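Local coordinates for increased sodium tolerance protein 1 (PDB 3GGY) that acts late in sorting cargo into multivesicular bodies, regulating the recruitment of the ATPase VPS4 to the ESCRT-III complex, at residues A[151-154]-A[155-158]. Numbering follows the deposited sequence.
Sequences VPEK and IIKK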
# COMPACT_ATOMS: atom_id res chain seq x y z
N VAL A 151 10.17 -9.50 -4.19
CA VAL A 151 9.17 -8.47 -3.91
C VAL A 151 9.70 -7.19 -4.56
O VAL A 151 10.84 -6.78 -4.32
CB VAL A 151 9.00 -8.22 -2.39
CG1 VAL A 151 8.01 -7.07 -2.15
CG2 VAL A 151 8.47 -9.49 -1.72
N PRO A 152 8.89 -6.54 -5.41
CA PRO A 152 9.26 -5.31 -6.12
C PRO A 152 9.79 -4.23 -5.19
O PRO A 152 9.27 -4.01 -4.10
CB PRO A 152 7.96 -4.88 -6.79
CG PRO A 152 7.26 -6.17 -7.02
CD PRO A 152 7.50 -6.92 -5.73
N GLU A 153 10.84 -3.55 -5.63
CA GLU A 153 11.43 -2.48 -4.84
C GLU A 153 10.38 -1.43 -4.48
O GLU A 153 10.38 -0.91 -3.37
CB GLU A 153 12.58 -1.83 -5.61
CG GLU A 153 13.46 -0.95 -4.77
CD GLU A 153 14.15 -1.72 -3.66
OE1 GLU A 153 14.79 -2.74 -3.96
OE2 GLU A 153 14.04 -1.31 -2.48
N LYS A 154 9.48 -1.14 -5.41
CA LYS A 154 8.43 -0.14 -5.18
C LYS A 154 7.57 -0.51 -3.98
O LYS A 154 7.22 0.35 -3.17
CB LYS A 154 7.55 0.02 -6.43
CG LYS A 154 6.72 -1.20 -6.80
CD LYS A 154 5.76 -0.88 -7.94
CE LYS A 154 4.86 -2.06 -8.29
NZ LYS A 154 3.93 -1.72 -9.42
N ILE A 155 7.23 -1.79 -3.86
CA ILE A 155 6.42 -2.27 -2.75
C ILE A 155 7.21 -2.18 -1.43
O ILE A 155 6.68 -1.77 -0.40
CB ILE A 155 5.97 -3.73 -2.98
CG1 ILE A 155 4.98 -3.79 -4.15
CG2 ILE A 155 5.35 -4.30 -1.71
CD1 ILE A 155 3.65 -3.08 -3.89
N ILE A 156 8.47 -2.57 -1.46
CA ILE A 156 9.28 -2.51 -0.25
C ILE A 156 9.39 -1.07 0.25
O ILE A 156 9.33 -0.80 1.44
CB ILE A 156 10.68 -3.09 -0.50
CG1 ILE A 156 10.57 -4.58 -0.81
CG2 ILE A 156 11.57 -2.85 0.71
CD1 ILE A 156 11.87 -5.22 -1.25
N LYS A 157 9.52 -0.13 -0.69
CA LYS A 157 9.66 1.28 -0.36
C LYS A 157 8.38 1.92 0.16
O LYS A 157 8.43 2.79 1.02
CB LYS A 157 10.15 2.05 -1.59
CG LYS A 157 11.51 1.60 -2.10
CD LYS A 157 12.60 1.79 -1.05
CE LYS A 157 12.76 3.26 -0.67
NZ LYS A 157 13.80 3.45 0.37
N LYS A 158 7.24 1.50 -0.36
CA LYS A 158 5.99 2.07 0.09
C LYS A 158 5.56 1.46 1.42
O LYS A 158 4.79 2.07 2.15
CB LYS A 158 4.91 1.87 -0.97
CG LYS A 158 5.25 2.57 -2.29
CD LYS A 158 4.04 2.72 -3.19
CE LYS A 158 4.41 3.46 -4.46
NZ LYS A 158 4.98 4.81 -4.18
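Pro-152 O accepts the N-H of Ile-156 at 3.1 Å, a nearly straight bond (163°) that closes the first turn of helix 153-159; the same oxygen takes a second, weak bond from Ile-155 N. Pro-152 holds the N-cap position. Two further i to i+4 bonds continue the helix, Lys-157 N to Glu-153 O at 2.9 Å and Lys-158 N to Lys-154 O at 3.0 Å. Val-151, just ahead of the cap, points its side chain toward the first turn, where CG1 meets Ile-156 CG1 at 3.8 Å and Ile-155 CG2 at 3.9 Å, the Val-151 and Ile-155 side chains crossing at about a right angle. With CG1 anti to the backbone N (chi1 176°), this branch sits beside the carbonyl carbon of Val-151, on the side where the two isoleucines lie. The short helix belongs to the all-helical, ESCRT-III-like N-terminal domain of Ist1 and packs against two of its helices: Val-151, Pro-152 and Ile-155 touch helix 105-115, while Pro-152, Lys-154 and Lys-158 touch helix 50-82. Ile-156 CD1 reaches back to Val-151 O at 3.6 Å, and its CG1 lies beside the carbonyl oxygen of Pro-152. An alanine here would keep the backbone bond but is likely to strip Val-151 CG1 of one of its two isoleucine partners and open a gap beside the cap. On the outer side, Glu-153 bends at chi2 (62°) and brings OE2 to 3.7 Å from Lys-157 CD; its carboxylate meets the lysine's aliphatic chain, with NZ 5.6 Å from OE2. Lys-158 NZ instead forms a salt bridge with Glu-68 of helix 50-82.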